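Putative hexose oxidase (Nonomuraea sp. ATCC 39727, PDB 5AWV) probably oxidises a sugar of teicoplanin-type glycopeptide antibiotics, using an FAD cofactor attached covalently to the protein. Local coordinates at residues 294-299 with 397-402; 255-260 with 335-340; 384-389 with 446-451; 283-288 with 404-409. One frame throughout, in Å; residues are numbered along the deposited sequence.

Contact 1 of 4, residues 294-299 with 397-402; sequences QLMIGN and AVWLIG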
# COMPACT_ATOMS: atom_id res chain seq x y z
N GLN A 294 10.18 1.65 -15.00
CA GLN A 294 11.12 1.71 -13.91
C GLN A 294 12.45 1.08 -14.18
O GLN A 294 12.49 -0.03 -14.70
CB GLN A 294 10.51 1.14 -12.62
CG GLN A 294 10.20 -0.28 -12.53
CD GLN A 294 9.71 -0.66 -11.09
OE1 GLN A 294 9.22 0.13 -10.34
NE2 GLN A 294 9.88 -1.90 -10.75
N LEU A 295 13.49 1.78 -13.81
CA LEU A 295 14.84 1.33 -14.02
C LEU A 295 15.32 0.59 -12.81
O LEU A 295 15.50 1.15 -11.78
CB LEU A 295 15.74 2.50 -14.45
CG LEU A 295 17.24 2.18 -14.70
CD1 LEU A 295 17.45 1.13 -15.81
CD2 LEU A 295 18.04 3.41 -14.99
N MET A 296 15.53 -0.71 -12.97
CA MET A 296 15.84 -1.57 -11.87
C MET A 296 17.32 -1.96 -12.00
O MET A 296 17.67 -2.63 -12.96
CB MET A 296 14.95 -2.76 -11.89
CG MET A 296 13.42 -2.41 -11.79
SD MET A 296 12.36 -3.74 -12.39
CE MET A 296 12.43 -4.70 -10.91
N ILE A 297 18.13 -1.47 -11.08
CA ILE A 297 19.56 -1.60 -11.12
C ILE A 297 19.87 -2.58 -10.00
O ILE A 297 20.21 -2.19 -8.88
CB ILE A 297 20.29 -0.29 -10.95
CG1 ILE A 297 19.77 0.79 -11.89
CG2 ILE A 297 21.79 -0.48 -11.15
CD1 ILE A 297 20.21 2.15 -11.49
N GLY A 298 19.79 -3.86 -10.34
CA GLY A 298 19.90 -4.94 -9.39
C GLY A 298 20.93 -5.98 -9.81
O GLY A 298 21.32 -6.02 -10.98
N ASN A 299 21.42 -6.76 -8.84
CA ASN A 299 22.14 -8.02 -9.20
C ASN A 299 21.15 -9.10 -9.64
O ASN A 299 19.91 -9.07 -9.34
CB ASN A 299 23.13 -8.50 -8.11
CG ASN A 299 22.43 -8.95 -6.83
OD1 ASN A 299 21.53 -8.28 -6.35
ND2 ASN A 299 22.78 -10.11 -6.34
N ALA A 397 19.72 -3.54 -4.83
CA ALA A 397 19.27 -2.83 -6.01
C ALA A 397 18.95 -1.35 -5.74
O ALA A 397 18.67 -0.94 -4.56
CB ALA A 397 18.09 -3.54 -6.64
N VAL A 398 19.05 -0.55 -6.80
CA VAL A 398 18.46 0.80 -6.85
C VAL A 398 17.40 0.79 -7.93
O VAL A 398 17.70 0.43 -9.10
CB VAL A 398 19.50 1.86 -7.18
CG1 VAL A 398 18.84 3.25 -7.30
CG2 VAL A 398 20.55 1.83 -6.11
N TRP A 399 16.16 1.13 -7.57
CA TRP A 399 15.06 1.24 -8.53
C TRP A 399 14.67 2.73 -8.67
O TRP A 399 14.52 3.42 -7.64
CB TRP A 399 13.81 0.47 -8.07
CG TRP A 399 13.95 -0.98 -8.00
CD1 TRP A 399 15.09 -1.72 -8.16
CD2 TRP A 399 12.90 -1.92 -7.74
NE1 TRP A 399 14.81 -3.04 -8.01
CE2 TRP A 399 13.47 -3.20 -7.76
CE3 TRP A 399 11.52 -1.79 -7.53
CZ2 TRP A 399 12.71 -4.36 -7.54
CZ3 TRP A 399 10.75 -2.94 -7.33
CH2 TRP A 399 11.36 -4.20 -7.31
N LEU A 400 14.54 3.19 -9.90
CA LEU A 400 14.20 4.56 -10.21
C LEU A 400 12.83 4.45 -10.88
O LEU A 400 12.70 3.89 -11.98
CB LEU A 400 15.24 5.17 -11.10
CG LEU A 400 16.63 5.37 -10.44
CD1 LEU A 400 17.74 5.09 -11.41
CD2 LEU A 400 16.75 6.79 -9.93
N ILE A 401 11.78 4.84 -10.16
CA ILE A 401 10.39 4.53 -10.53
C ILE A 401 9.75 5.78 -11.07
O ILE A 401 9.78 6.82 -10.36
CB ILE A 401 9.64 4.06 -9.24
CG1 ILE A 401 10.39 2.87 -8.54
CG2 ILE A 401 8.24 3.63 -9.51
CD1 ILE A 401 9.85 2.65 -7.11
N GLY A 402 9.24 5.69 -12.29
CA GLY A 402 8.53 6.80 -12.97
C GLY A 402 7.40 7.37 -12.12
O GLY A 402 6.65 6.62 -11.57
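Strand 397-402 runs antiparallel to strand 294-298, and the face carrying Gln294, Met296, Trp399 and Ile401 does the distinctive packing. The Trp399 indole, with CG anti to its carbonyl carbon (chi1 -66°), lies alongside Met296, both pointing the same way off the sheet. Met296 bends at chi3 (81°) so that its methyl CE hangs over one face of the six-membered ring, off centre, 3.4 Å from Trp399 CZ2: a CH-pi contact, with SD making a Met-aromatic contact obliquely. Gln294 also lies beside Trp399, amide and ring planes 58° apart. Its chain extends until Gln294 NE2 approaches Trp399 CE3 obliquely at 3.6 Å, while a weak bond runs from NE2 to Met296 SD. OE1 of Gln294 rests on Ile401 CG1. Across the other face, Ile297 CD1 and Leu295 CD2 both meet Leu400 CD1. Paired amides join Leu295 with Leu400 and Ile297 with Val398, Ile297 N reaching Val398 O at 2.8 Å. Tyr395 OH takes the Trp399 NE1 bond, and N1L touches the indole. The chemistry is that of a buried wall, mostly but not wholly apolar, in which indole, thioether and the Gln294 side chain together meet the bound glycopeptide.

Contact 2 of 4, residues 255-260 with 335-340; sequences VTFDWA and DGVPPA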
# COMPACT_ATOMS: atom_id res chain seq x y z
N VAL A 255 13.56 -3.57 -21.40
CA VAL A 255 14.92 -3.47 -21.90
C VAL A 255 15.80 -4.16 -20.83
O VAL A 255 15.65 -3.89 -19.59
CB VAL A 255 15.38 -2.01 -22.02
CG1 VAL A 255 16.84 -1.88 -22.45
CG2 VAL A 255 14.52 -1.22 -22.95
N THR A 256 16.69 -5.08 -21.24
CA THR A 256 17.60 -5.72 -20.30
C THR A 256 19.00 -5.18 -20.47
O THR A 256 19.41 -4.90 -21.57
CB THR A 256 17.51 -7.25 -20.51
OG1 THR A 256 16.14 -7.65 -20.30
CG2 THR A 256 18.27 -7.94 -19.48
N PHE A 257 19.76 -5.01 -19.40
CA PHE A 257 21.11 -4.58 -19.47
C PHE A 257 21.97 -5.66 -18.92
O PHE A 257 21.53 -6.45 -18.10
CB PHE A 257 21.31 -3.31 -18.65
CG PHE A 257 20.39 -2.21 -19.06
CD1 PHE A 257 20.73 -1.37 -20.08
CD2 PHE A 257 19.18 -2.04 -18.43
CE1 PHE A 257 19.87 -0.35 -20.46
CE2 PHE A 257 18.32 -1.02 -18.82
CZ PHE A 257 18.67 -0.16 -19.82
N ASP A 258 23.23 -5.67 -19.30
CA ASP A 258 24.12 -6.74 -18.87
C ASP A 258 25.22 -6.09 -18.10
O ASP A 258 25.89 -5.19 -18.59
CB ASP A 258 24.62 -7.49 -20.09
CG ASP A 258 25.46 -8.69 -19.72
OD1 ASP A 258 25.79 -8.91 -18.53
OD2 ASP A 258 25.81 -9.41 -20.67
N TRP A 259 25.39 -6.50 -16.88
CA TRP A 259 26.48 -5.93 -16.05
C TRP A 259 27.87 -6.22 -16.62
O TRP A 259 28.73 -5.36 -16.60
CB TRP A 259 26.48 -6.50 -14.69
CG TRP A 259 25.47 -5.93 -13.74
CD1 TRP A 259 24.36 -6.55 -13.26
CD2 TRP A 259 25.54 -4.63 -13.14
NE1 TRP A 259 23.74 -5.72 -12.36
CE2 TRP A 259 24.44 -4.54 -12.26
CE3 TRP A 259 26.46 -3.57 -13.21
CZ2 TRP A 259 24.21 -3.40 -11.49
CZ3 TRP A 259 26.23 -2.42 -12.46
CH2 TRP A 259 25.12 -2.35 -11.60
N ALA A 260 28.06 -7.42 -17.18
CA ALA A 260 29.40 -7.83 -17.71
C ALA A 260 29.91 -6.83 -18.73
O ALA A 260 31.03 -6.37 -18.66
CB ALA A 260 29.35 -9.24 -18.29
N ASP A 335 20.69 5.49 -25.46
CA ASP A 335 21.62 6.21 -26.34
C ASP A 335 23.05 6.18 -25.76
O ASP A 335 23.30 6.67 -24.65
CB ASP A 335 21.18 7.66 -26.44
CG ASP A 335 22.01 8.44 -27.36
OD1 ASP A 335 22.19 8.02 -28.52
OD2 ASP A 335 22.43 9.51 -26.93
N GLY A 336 23.99 5.59 -26.50
CA GLY A 336 25.39 5.44 -26.04
C GLY A 336 25.63 4.42 -24.95
O GLY A 336 26.63 4.55 -24.23
N VAL A 337 24.72 3.47 -24.79
CA VAL A 337 24.78 2.47 -23.72
C VAL A 337 24.84 1.08 -24.39
O VAL A 337 23.82 0.46 -24.66
CB VAL A 337 23.55 2.53 -22.75
CG1 VAL A 337 23.59 1.47 -21.66
CG2 VAL A 337 23.44 3.90 -22.08
N PRO A 338 26.06 0.55 -24.58
CA PRO A 338 26.13 -0.61 -25.47
C PRO A 338 25.47 -1.86 -24.95
O PRO A 338 24.84 -2.57 -25.73
CB PRO A 338 27.64 -0.81 -25.64
CG PRO A 338 28.21 0.57 -25.50
CD PRO A 338 27.39 1.15 -24.35
N PRO A 339 25.57 -2.14 -23.63
CA PRO A 339 25.07 -3.44 -23.18
C PRO A 339 23.57 -3.53 -22.88
O PRO A 339 23.22 -4.16 -21.88
CB PRO A 339 25.90 -3.70 -21.89
CG PRO A 339 26.25 -2.36 -21.39
CD PRO A 339 26.31 -1.43 -22.57
N ALA A 340 22.72 -2.91 -23.73
CA ALA A 340 21.23 -2.92 -23.64
C ALA A 340 20.61 -3.87 -24.71
O ALA A 340 21.00 -3.80 -25.84
CB ALA A 340 20.71 -1.50 -23.85
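Phe257 and Ala340 stand opposite each other as an antiparallel non-hydrogen-bonded pair, and the Ala340 methyl is what the phenyl ring touches first. Ala340 CB lies 3.7 Å from Phe257 CE1 and nearly as close to CD1, approaching the ring obliquely. Val255 CG1 also touches that methyl, 4.1 Å from Ala340 CB; Val337 CG1 sits a little farther from the ring, 4.3 Å from Phe257 CE1. Phe257 has CG anti to its carbonyl carbon (chi1 -56°), which turns the ring back over the Ala340 methyl and toward Val337.

One backbone hydrogen bond joins the two segments: Asp258 N donates to Pro339 O at 3.0 Å, almost along the C=O axis though bent at the hydrogen (139°). Thr256 with Glu341 continues the pairing. The same carbonyl oxygen receives the CA-H of Phe257, with Phe257 CA at 3.2 Å from Pro339 O, and Thr256 O takes the CA-H of Ala340 in return. Pro339 also lays CB against Asp258 O, at 3.6 Å.

Farther out, Asp258 OD1 accepts from Ala260 N in an Asx turn, met from above the carboxylate plane, so the chain turns where the strand ends. Asp335, at the far end of the loop, forms a salt bridge with Arg269; both belong to an N-acetyl-D-glucosamine site of this protein, though no such sugar is bound at Asp335 here.

Overall, the pairing begins the outermost strand 340-349 on the edge of strand 249-257. Leu270 of helix 264-280 packs on both Phe257 and Val337, Ile334 of helix 322-334 on Val255 and Ala340, and Phe309 and Leu295 of the next strands of the sheet on Phe257.

Contact 3 of 4, residues 384-389 with 446-451; sequences YENMTH and RKLYAD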
# COMPACT_ATOMS: atom_id res chain seq x y z
N TYR A 384 27.09 3.59 -8.52
CA TYR A 384 27.98 2.62 -9.23
C TYR A 384 28.89 1.95 -8.26
O TYR A 384 29.01 0.74 -8.31
CB TYR A 384 28.79 3.29 -10.31
CG TYR A 384 29.54 2.29 -11.14
CD1 TYR A 384 28.87 1.49 -12.01
CD2 TYR A 384 30.94 2.16 -11.07
CE1 TYR A 384 29.48 0.57 -12.80
CE2 TYR A 384 31.59 1.22 -11.87
CZ TYR A 384 30.85 0.43 -12.71
OH TYR A 384 31.36 -0.52 -13.50
N GLU A 385 29.54 2.72 -7.40
CA GLU A 385 30.49 2.21 -6.46
C GLU A 385 29.89 1.17 -5.53
O GLU A 385 30.45 0.09 -5.38
CB GLU A 385 31.15 3.36 -5.66
CG GLU A 385 31.83 3.04 -4.30
CD GLU A 385 32.78 1.85 -4.30
OE1 GLU A 385 33.01 1.24 -3.20
OE2 GLU A 385 33.31 1.54 -5.41
N ASN A 386 28.74 1.46 -4.89
CA ASN A 386 28.15 0.48 -4.03
C ASN A 386 27.55 -0.72 -4.77
O ASN A 386 27.60 -1.91 -4.30
CB ASN A 386 27.16 1.24 -3.06
CG ASN A 386 27.85 2.14 -2.12
OD1 ASN A 386 28.30 1.70 -1.08
ND2 ASN A 386 27.98 3.39 -2.42
N MET A 387 27.00 -0.50 -5.96
CA MET A 387 26.42 -1.61 -6.70
C MET A 387 27.48 -2.61 -7.27
O MET A 387 27.12 -3.71 -7.65
CB MET A 387 25.56 -1.10 -7.89
CG MET A 387 24.17 -0.54 -7.52
SD MET A 387 23.18 -1.62 -6.49
CE MET A 387 23.05 -3.04 -7.57
N THR A 388 28.72 -2.15 -7.43
CA THR A 388 29.80 -3.00 -7.90
C THR A 388 30.61 -3.60 -6.78
O THR A 388 31.53 -4.36 -7.07
CB THR A 388 30.71 -2.23 -8.90
OG1 THR A 388 31.16 -0.99 -8.37
CG2 THR A 388 29.98 -1.99 -10.11
N HIS A 389 30.26 -3.31 -5.52
CA HIS A 389 30.92 -3.82 -4.31
C HIS A 389 29.91 -4.37 -3.32
O HIS A 389 29.61 -3.81 -2.27
CB HIS A 389 31.85 -2.76 -3.78
CG HIS A 389 32.94 -2.51 -4.79
ND1 HIS A 389 32.98 -1.38 -5.60
CD2 HIS A 389 33.93 -3.33 -5.25
CE1 HIS A 389 33.99 -1.49 -6.45
NE2 HIS A 389 34.59 -2.66 -6.25
N ARG A 446 22.64 0.81 3.91
CA ARG A 446 22.84 2.02 4.62
C ARG A 446 24.05 2.78 4.11
O ARG A 446 24.01 4.01 4.02
CB ARG A 446 22.94 1.85 6.15
CG ARG A 446 21.64 1.39 6.75
CD ARG A 446 21.83 0.83 8.15
NE ARG A 446 20.53 0.71 8.79
CZ ARG A 446 20.27 -0.04 9.85
NH1 ARG A 446 21.23 -0.75 10.44
NH2 ARG A 446 19.05 -0.07 10.34
N LYS A 447 25.09 2.07 3.68
CA LYS A 447 26.26 2.78 3.11
C LYS A 447 25.83 3.37 1.75
O LYS A 447 26.17 4.48 1.48
CB LYS A 447 27.51 1.85 2.97
CG LYS A 447 28.74 2.54 2.43
CD LYS A 447 29.91 1.55 2.21
CE LYS A 447 31.09 2.35 1.63
NZ LYS A 447 30.93 2.49 0.15
N LEU A 448 25.17 2.58 0.91
CA LEU A 448 24.65 3.04 -0.38
C LEU A 448 23.86 4.35 -0.24
O LEU A 448 24.13 5.37 -0.92
CB LEU A 448 23.81 1.95 -0.99
CG LEU A 448 22.87 2.33 -2.16
CD1 LEU A 448 23.67 2.83 -3.33
CD2 LEU A 448 22.08 1.09 -2.55
N TYR A 449 22.96 4.36 0.77
CA TYR A 449 22.07 5.49 0.97
C TYR A 449 22.81 6.67 1.46
O TYR A 449 22.69 7.72 0.88
CB TYR A 449 20.94 5.08 1.93
CG TYR A 449 19.75 6.00 2.00
CD1 TYR A 449 18.69 5.82 1.12
CD2 TYR A 449 19.58 6.82 3.11
CE1 TYR A 449 17.49 6.51 1.28
CE2 TYR A 449 18.40 7.53 3.29
CZ TYR A 449 17.37 7.39 2.34
OH TYR A 449 16.20 8.10 2.51
N ALA A 450 23.64 6.48 2.50
CA ALA A 450 24.44 7.55 3.08
C ALA A 450 25.44 8.13 2.06
O ALA A 450 25.63 9.34 2.00
CB ALA A 450 25.18 7.06 4.32
N ASP A 451 25.96 7.29 1.16
CA ASP A 451 26.94 7.82 0.15
C ASP A 451 26.19 8.67 -0.86
O ASP A 451 26.60 9.82 -1.22
CB ASP A 451 27.66 6.71 -0.58
CG ASP A 451 28.70 5.97 0.29
OD1 ASP A 451 28.98 6.37 1.43
OD2 ASP A 451 29.18 4.94 -0.16
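Asn386 carries this helix-to-helix contact, and its side chain can be followed outward from the backbone of helix 377-387. Its CB faces helix 438-452 and rests on Leu448, Asn386 CB lying 3.8 Å from Leu448 CD1 and little more from CB. Asn386 CG, set anti to the carbonyl carbon, is 3.8 Å from Leu448 CA, so the amide sits beside Leu448, its two tips reaching Lys447 and Asp451.

OD1 is the acceptor tip. Lys447 NZ donates to Asn386 OD1 at 3.0 Å from above the carbonyl plane. The lysine chain, extended to CE with CG anti to the backbone N, passes OD1 with its methylenes and bends only at chi4 (-83°), which brings NZ back onto the oxygen. Asn386 ND2, the donor tip, reaches Asp451 OD2 at 3.0 Å. That bond is nearly straight (164°) and lies in the amide plane; it uses the anti lone pair of OD2, although amide and carboxylate planes are 44° apart. ND2 also gives a hydrogen bond to Ala382 O, one turn back in its own helix.

Lys447 NZ closes the circuit with a salt bridge to Asp451 OD2, 3.0 Å, on the syn lone pair of that oxygen. Glu385 OE1 is near the same ammonium, but at 4.1 Å from Lys447 NZ the two charges do not pair directly.

Chemically, a buried amide has both ends engaged, and OD2 is gripped by two donors. The lysine and amide next to it would be expected to hold Asp451 ionised, and the bonds on both tips define which way the amide is flipped.

Contact 4 of 4, residues 283-288 with 404-409; sequences GPDSPY and GGKVNT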
# COMPACT_ATOMS: atom_id res chain seq x y z
N GLY A 283 5.76 16.44 -17.11
CA GLY A 283 4.75 17.49 -16.93
C GLY A 283 3.35 16.91 -17.08
O GLY A 283 3.15 15.94 -17.82
N PRO A 284 2.35 17.48 -16.36
CA PRO A 284 0.96 17.04 -16.44
C PRO A 284 0.37 17.10 -17.88
O PRO A 284 -0.57 16.36 -18.22
CB PRO A 284 0.22 18.03 -15.55
CG PRO A 284 1.18 19.06 -15.08
CD PRO A 284 2.57 18.60 -15.40
N ASP A 285 0.91 17.97 -18.73
CA ASP A 285 0.44 18.06 -20.11
C ASP A 285 1.26 17.30 -21.16
O ASP A 285 0.89 17.28 -22.32
CB ASP A 285 0.25 19.53 -20.52
CG ASP A 285 -0.74 20.27 -19.62
OD1 ASP A 285 -1.72 19.66 -19.14
OD2 ASP A 285 -0.52 21.46 -19.37
N SER A 286 2.29 16.60 -20.76
CA SER A 286 3.03 15.72 -21.67
C SER A 286 2.21 14.60 -22.28
O SER A 286 1.47 13.89 -21.58
CB SER A 286 4.21 15.07 -20.88
OG SER A 286 4.98 14.23 -21.75
N PRO A 287 2.43 14.30 -23.56
CA PRO A 287 1.90 13.04 -24.11
C PRO A 287 2.46 11.82 -23.39
O PRO A 287 1.85 10.80 -23.43
CB PRO A 287 2.35 13.05 -25.58
CG PRO A 287 3.48 13.93 -25.59
CD PRO A 287 3.40 14.93 -24.47
N TYR A 288 3.55 11.96 -22.64
CA TYR A 288 4.12 10.82 -21.93
C TYR A 288 3.48 10.55 -20.53
O TYR A 288 3.97 9.66 -19.85
CB TYR A 288 5.62 10.98 -21.77
CG TYR A 288 6.40 10.94 -23.10
CD1 TYR A 288 6.69 9.73 -23.76
CD2 TYR A 288 6.80 12.14 -23.70
CE1 TYR A 288 7.37 9.72 -24.96
CE2 TYR A 288 7.45 12.16 -24.93
CZ TYR A 288 7.74 10.95 -25.55
OH TYR A 288 8.44 11.02 -26.73
N GLY A 404 5.30 11.63 -11.19
CA GLY A 404 4.92 12.90 -11.74
C GLY A 404 3.70 12.88 -12.61
O GLY A 404 2.71 12.22 -12.26
N GLY A 405 3.76 13.58 -13.73
CA GLY A 405 2.64 13.71 -14.66
C GLY A 405 1.45 14.33 -13.87
O GLY A 405 1.62 15.36 -13.15
N LYS A 406 0.33 13.65 -13.87
CA LYS A 406 -0.92 14.21 -13.28
C LYS A 406 -0.92 14.30 -11.77
O LYS A 406 -1.67 15.08 -11.19
CB LYS A 406 -2.14 13.38 -13.68
CG LYS A 406 -2.52 13.48 -15.13
CD LYS A 406 -2.50 14.88 -15.75
CE LYS A 406 -3.24 14.88 -17.06
NZ LYS A 406 -3.45 16.31 -17.43
N VAL A 407 -0.05 13.55 -11.12
CA VAL A 407 0.25 13.75 -9.74
C VAL A 407 0.55 15.22 -9.46
O VAL A 407 0.08 15.78 -8.44
CB VAL A 407 1.46 12.93 -9.30
CG1 VAL A 407 1.87 13.34 -7.92
CG2 VAL A 407 1.19 11.44 -9.30
N ASN A 408 1.23 15.87 -10.37
CA ASN A 408 1.78 17.17 -10.09
C ASN A 408 0.87 18.31 -10.48
O ASN A 408 1.28 19.44 -10.41
CB ASN A 408 3.12 17.37 -10.77
CG ASN A 408 4.18 16.33 -10.29
OD1 ASN A 408 3.96 15.62 -9.39
ND2 ASN A 408 5.31 16.28 -10.93
N THR A 409 -0.39 18.03 -10.73
CA THR A 409 -1.41 19.12 -10.86
C THR A 409 -1.91 19.60 -9.47
O THR A 409 -2.59 20.60 -9.36
CB THR A 409 -2.58 18.62 -11.67
OG1 THR A 409 -3.18 17.49 -11.01
CG2 THR A 409 -2.20 18.26 -13.10
O HOH W 1 -3.08 19.28 -16.83
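Apolar packing comes first: the ring of Pro284 lies against Thr409, Pro284 CB meeting Thr409 CG2 at 3.5 Å, tighter than usual for two carbons. The two side chains slide past each other in opposite directions. Backbone meets backbone where Pro284 CA lies 3.8 Å from Gly405 O.

Polar contact is carried by Lys406. Its CB points away from the other loop, but CG anti to the carbonyl carbon and a bend at chi2 (-44°) swing the chain back, so CD and CE pass the Pro284 carbonyl and Lys406 NZ donates to Pro284 O at 3.0 Å. The ammonium comes from well above the carbonyl plane. Asp285 OD1 is 4.1 Å from Lys406 NZ, too far for a salt bridge; a water spans the gap, donating to Asp285 OD1 at 2.7 Å and accepting a weak bond from NZ.

Within the segments, Thr409 OG1 donates to Lys406 O, which also accepts from Thr409 N. Ser286 OG accepts from Tyr288 N. Asp285 further packs on Arg202 of the second subunit.

What results is turn-to-turn packing at the surface: a type I beta turn from Gly283 to Ser286, overlapping at Ser286 with an ST turn, set against the 3-10 segment 406-409, between connections that lead into strands 291-298 and 424-432.

Overall arrangement
Contacts 1 and 2 belong to the same antiparallel sheet, contact 1 pairing two interior strands and contact 2 the end of strand 249-257 with the loop leading into edge strand 340-349; their centres are 14 Å apart. Trp259 joins them, its NE1 2.8 Å from Gly298 O in a probable hydrogen bond. Contact 3 packs against contact 1, Met387 CE lying 3.2 Å from Ile297 O, and touches contact 2 where Met387 CB meets Trp259. Contact 4 adjoins contact 1 in sequence without otherwise touching it, centres 21 Å apart. Between side chains, Ile401 is about 3 Å from FAD-binding Tyr165; Trp399 is about 4 Å from N1L and T55, and Glu385 about 4 Å from a mannose.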